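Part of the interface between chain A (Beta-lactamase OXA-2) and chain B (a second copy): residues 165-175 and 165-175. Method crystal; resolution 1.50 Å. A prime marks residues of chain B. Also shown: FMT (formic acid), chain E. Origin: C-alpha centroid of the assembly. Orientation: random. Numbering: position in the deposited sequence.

Chain A, residues 165-175: RVEHQRLVKDL
Chain B, residues 165-175: RVEHQRLVKDL

Two copies of the same helix, residues 166-175 of each chain, pack side by side in a nearly parallel pair. Their N-to-C directions differ by 27° and their axes approach to 8.4 Å. Each helix has regular i to i+4 hydrogen bonding, with Arg165 and Arg165′ at the N-cap positions. Like residues face each other: the CA atoms of Glu167 and Glu167′ are 4.0 Å apart, those of Arg170 and Arg170′ 6.4 Å, and those of Asp174 and Asp174′ 7.0 Å, so the helices diverge toward their C-termini. The stretches bury 503 Å² in all.

No direct hydrogen bond crosses between the stretches; packing and bridging water join them. At the tight end, Glu167 CB lies 3.8 Å from Glu167′ CB, an approach in which two acidic residues meet through their aliphatic portions. Both take chi1 p and chi2 t, which carries the carboxylates away from each other and over the opposite Val166: Glu167 OE1 is 3.5 Å from Val166′ CG1, and Glu167′ OE2 is 3.5 Å from Val166 CB. The compact valines, chi1 t, offer apolar surface there. Within each chain a salt bridge balances the acid, Arg165 NH1 to Glu167 OE2 at 3.4 Å, also a weak hydrogen bond, and Arg165′ NH2 to Glu167′ OE2 at 3.1 Å.

Arg170 and Arg170′ supply the largest buried areas. Their CB atoms meet at 4.0 Å, and chi1 m followed by t at chi2 and chi3 extends each chain across the partner helix. Arg170 CD lies 3.3 Å from Glu167′ O, and Arg170′ CD 3.3 Å from Glu167 O. Near chi4 -65°, each guanidinium turns one face to the partner's leucine: Arg170 NH1 is 3.7 Å from Leu171′ CD1, and Leu171 CD1 is 3.6 Å from Arg170′ NH1. The leucines, t then p, point sideways from CA yet still reach this flat cation, whose N-H groups remain free to bond in its plane.

Water 1 donates to Glu167 OE1 (2.6 Å) and accepts from Arg170′ NE (2.9 Å); water 3 repeats this between Glu167′ OE1 (2.7 Å) and Arg170 NE (2.9 Å). Water 2 joins Glu167 N (3.0 Å) to Glu167′ OE2 (2.6 Å). Where the helices spread, Asp174 and Asp174′ are both t; water 4 links Arg170 NH1 (2.9 Å) to Asp174′ OD1 (2.7 Å), while water 5 donates to Asp174 OD1 (2.8 Å) and Arg170′ O (2.7 Å).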

# COMPACT_ATOMS: atom_id res chain seq x y z
N ARG A 165 -6.39 -16.35 3.92
CA ARG A 165 -5.14 -16.41 3.17
C ARG A 165 -4.38 -15.11 3.40
O ARG A 165 -4.97 -14.03 3.38
CB ARG A 165 -5.42 -16.52 1.66
CG ARG A 165 -6.10 -17.80 1.22
CD ARG A 165 -6.40 -17.74 -0.27
NE ARG A 165 -7.07 -18.95 -0.76
CZ ARG A 165 -6.53 -19.80 -1.63
NH1 ARG A 165 -5.32 -19.57 -2.12
NH2 ARG A 165 -7.22 -20.87 -2.01
N VAL A 166 -3.07 -15.22 3.62
CA VAL A 166 -2.28 -14.02 3.83
C VAL A 166 -2.39 -13.10 2.61
O VAL A 166 -2.38 -11.88 2.74
CB VAL A 166 -0.80 -14.37 4.12
CG1 VAL A 166 0.07 -13.12 4.04
CG2 VAL A 166 -0.69 -14.99 5.51
N GLU A 167 -2.51 -13.69 1.41
CA GLU A 167 -2.63 -12.86 0.22
C GLU A 167 -3.87 -11.96 0.32
O GLU A 167 -3.84 -10.80 -0.12
CB GLU A 167 -2.70 -13.71 -1.06
CG GLU A 167 -3.86 -14.69 -1.15
CD GLU A 167 -4.04 -15.24 -2.56
OE1 GLU A 167 -4.21 -14.43 -3.49
OE2 GLU A 167 -4.02 -16.48 -2.73
N HIS A 168 -4.95 -12.50 0.90
CA HIS A 168 -6.18 -11.72 1.03
C HIS A 168 -6.03 -10.63 2.09
O HIS A 168 -6.54 -9.52 1.92
CB HIS A 168 -7.36 -12.63 1.40
CG HIS A 168 -7.76 -13.57 0.30
ND1 HIS A 168 -7.41 -13.36 -1.02
CD2 HIS A 168 -8.49 -14.70 0.32
CE1 HIS A 168 -7.92 -14.33 -1.76
NE2 HIS A 168 -8.58 -15.16 -0.97
N GLN A 169 -5.33 -10.95 3.17
CA GLN A 169 -5.10 -9.97 4.22
C GLN A 169 -4.23 -8.84 3.66
O GLN A 169 -4.47 -7.66 3.96
CB GLN A 169 -4.43 -10.62 5.43
CG GLN A 169 -5.30 -11.67 6.11
CD GLN A 169 -4.66 -12.25 7.36
OE1 GLN A 169 -4.57 -11.58 8.39
NE2 GLN A 169 -4.21 -13.49 7.27
N ARG A 170 -3.24 -9.18 2.84
CA ARG A 170 -2.39 -8.15 2.26
C ARG A 170 -3.17 -7.28 1.27
O ARG A 170 -3.00 -6.06 1.24
CB ARG A 170 -1.18 -8.77 1.57
CG ARG A 170 -0.23 -9.45 2.52
CD ARG A 170 1.14 -9.69 1.90
NE ARG A 170 2.00 -10.44 2.81
CZ ARG A 170 2.50 -9.95 3.95
NH1 ARG A 170 2.24 -8.70 4.32
NH2 ARG A 170 3.21 -10.74 4.74
N LEU A 171 -4.02 -7.90 0.46
CA LEU A 171 -4.82 -7.14 -0.49
C LEU A 171 -5.72 -6.15 0.25
O LEU A 171 -5.83 -4.99 -0.15
CB LEU A 171 -5.67 -8.06 -1.36
CG LEU A 171 -6.64 -7.36 -2.33
CD1 LEU A 171 -5.89 -6.32 -3.15
CD2 LEU A 171 -7.30 -8.40 -3.24
N VAL A 172 -6.37 -6.60 1.32
CA VAL A 172 -7.24 -5.69 2.06
C VAL A 172 -6.44 -4.54 2.67
O VAL A 172 -6.89 -3.40 2.63
CB VAL A 172 -8.02 -6.45 3.17
CG1 VAL A 172 -8.76 -5.45 4.06
CG2 VAL A 172 -9.02 -7.39 2.53
N LYS A 173 -5.26 -4.82 3.22
CA LYS A 173 -4.46 -3.74 3.80
C LYS A 173 -4.02 -2.75 2.73
O LYS A 173 -3.85 -1.56 3.00
CB LYS A 173 -3.25 -4.31 4.56
CG LYS A 173 -3.65 -4.91 5.90
CD LYS A 173 -2.45 -5.42 6.70
CE LYS A 173 -1.91 -6.72 6.14
NZ LYS A 173 -0.81 -7.28 6.98
N ASP A 174 -3.86 -3.23 1.50
CA ASP A 174 -3.47 -2.35 0.42
C ASP A 174 -4.68 -1.49 0.02
O ASP A 174 -4.54 -0.29 -0.22
CB ASP A 174 -2.96 -3.14 -0.78
CG ASP A 174 -2.09 -2.30 -1.67
OD1 ASP A 174 -0.84 -2.36 -1.55
OD2 ASP A 174 -2.67 -1.54 -2.47
N LEU A 175 -5.86 -2.10 -0.04
CA LEU A 175 -7.07 -1.37 -0.40
C LEU A 175 -7.37 -0.24 0.60
O LEU A 175 -7.96 0.78 0.24
CB LEU A 175 -8.26 -2.34 -0.47
CG LEU A 175 -8.18 -3.40 -1.58
CD1 LEU A 175 -9.30 -4.42 -1.41
CD2 LEU A 175 -8.27 -2.73 -2.95
N ARG B 165 4.40 -16.59 -5.13
CA ARG B 165 3.15 -16.52 -4.38
C ARG B 165 2.54 -15.14 -4.56
O ARG B 165 3.25 -14.14 -4.55
CB ARG B 165 3.37 -16.73 -2.89
CG ARG B 165 3.97 -18.06 -2.49
CD ARG B 165 3.81 -18.28 -1.00
NE ARG B 165 2.43 -18.61 -0.66
CZ ARG B 165 2.04 -19.04 0.54
NH1 ARG B 165 2.92 -19.19 1.52
NH2 ARG B 165 0.77 -19.38 0.75
N VAL B 166 1.23 -15.09 -4.71
CA VAL B 166 0.57 -13.80 -4.85
C VAL B 166 0.83 -13.01 -3.57
O VAL B 166 1.05 -11.79 -3.63
CB VAL B 166 -0.94 -13.96 -5.10
CG1 VAL B 166 -1.63 -12.61 -5.00
CG2 VAL B 166 -1.18 -14.56 -6.49
N GLU B 167 0.82 -13.66 -2.41
CA GLU B 167 1.07 -12.91 -1.18
C GLU B 167 2.44 -12.25 -1.20
O GLU B 167 2.61 -11.15 -0.67
CB GLU B 167 0.93 -13.79 0.07
CG GLU B 167 1.82 -15.02 0.16
CD GLU B 167 1.79 -15.64 1.54
OE1 GLU B 167 2.66 -15.30 2.38
OE2 GLU B 167 0.88 -16.46 1.81
N HIS B 168 3.42 -12.90 -1.82
CA HIS B 168 4.76 -12.32 -1.89
C HIS B 168 4.77 -11.14 -2.86
O HIS B 168 5.43 -10.13 -2.60
CB HIS B 168 5.78 -13.37 -2.34
CG HIS B 168 6.02 -14.45 -1.33
ND1 HIS B 168 5.73 -14.30 0.01
CD2 HIS B 168 6.57 -15.68 -1.47
CE1 HIS B 168 6.09 -15.40 0.65
NE2 HIS B 168 6.60 -16.25 -0.22
N GLN B 169 4.05 -11.27 -3.96
CA GLN B 169 3.97 -10.17 -4.93
C GLN B 169 3.27 -8.99 -4.27
O GLN B 169 3.67 -7.84 -4.46
CB GLN B 169 3.23 -10.62 -6.19
CG GLN B 169 3.97 -11.70 -6.98
CD GLN B 169 3.27 -12.09 -8.26
OE1 GLN B 169 3.22 -11.31 -9.22
NE2 GLN B 169 2.70 -13.29 -8.28
N ARG B 170 2.23 -9.25 -3.47
CA ARG B 170 1.54 -8.16 -2.80
C ARG B 170 2.44 -7.50 -1.76
O ARG B 170 2.43 -6.27 -1.61
CB ARG B 170 0.24 -8.65 -2.15
CG ARG B 170 -0.81 -9.04 -3.18
CD ARG B 170 -2.17 -9.28 -2.55
NE ARG B 170 -3.12 -9.81 -3.53
CZ ARG B 170 -3.53 -9.15 -4.61
NH1 ARG B 170 -3.09 -7.92 -4.85
NH2 ARG B 170 -4.36 -9.73 -5.47
N LEU B 171 3.21 -8.30 -1.03
CA LEU B 171 4.11 -7.74 -0.03
C LEU B 171 5.14 -6.82 -0.68
O LEU B 171 5.39 -5.72 -0.21
CB LEU B 171 4.81 -8.86 0.76
CG LEU B 171 5.87 -8.41 1.77
CD1 LEU B 171 5.31 -7.36 2.72
CD2 LEU B 171 6.35 -9.63 2.55
N VAL B 172 5.75 -7.27 -1.78
CA VAL B 172 6.74 -6.46 -2.47
C VAL B 172 6.13 -5.15 -2.97
O VAL B 172 6.76 -4.09 -2.86
CB VAL B 172 7.39 -7.24 -3.64
CG1 VAL B 172 8.31 -6.33 -4.46
CG2 VAL B 172 8.19 -8.41 -3.08
N LYS B 173 4.92 -5.22 -3.51
CA LYS B 173 4.26 -4.01 -3.99
C LYS B 173 3.97 -3.05 -2.83
O LYS B 173 3.97 -1.83 -3.01
CB LYS B 173 2.97 -4.36 -4.76
CG LYS B 173 3.26 -4.88 -6.16
CD LYS B 173 2.01 -5.17 -6.97
CE LYS B 173 1.33 -6.45 -6.52
NZ LYS B 173 0.18 -6.77 -7.41
N ASP B 174 3.73 -3.62 -1.65
CA ASP B 174 3.48 -2.86 -0.43
C ASP B 174 4.80 -2.17 -0.03
O ASP B 174 4.83 -0.97 0.25
CB ASP B 174 3.02 -3.85 0.66
CG ASP B 174 2.87 -3.23 2.06
OD1 ASP B 174 2.83 -4.01 3.03
OD2 ASP B 174 2.77 -1.99 2.20
N LEU B 175 5.88 -2.93 -0.01
CA LEU B 175 7.19 -2.40 0.36
C LEU B 175 7.66 -1.27 -0.55
O LEU B 175 8.43 -0.40 -0.13
CB LEU B 175 8.23 -3.53 0.36
CG LEU B 175 7.95 -4.68 1.34
CD1 LEU B 175 8.89 -5.84 1.04
CD2 LEU B 175 8.14 -4.18 2.77
C FMT E . -1.06 -19.52 -2.56
O1 FMT E . -1.37 -19.82 -1.12
O2 FMT E . 0.32 -18.87 -2.72
O HOH W 1 -5.01 -11.99 -3.17
O HOH W 2 -1.51 -16.38 0.71
O HOH W 3 3.60 -12.78 2.26
O HOH W 4 1.88 -6.48 2.44
O HOH W 5 0.11 -4.99 -1.85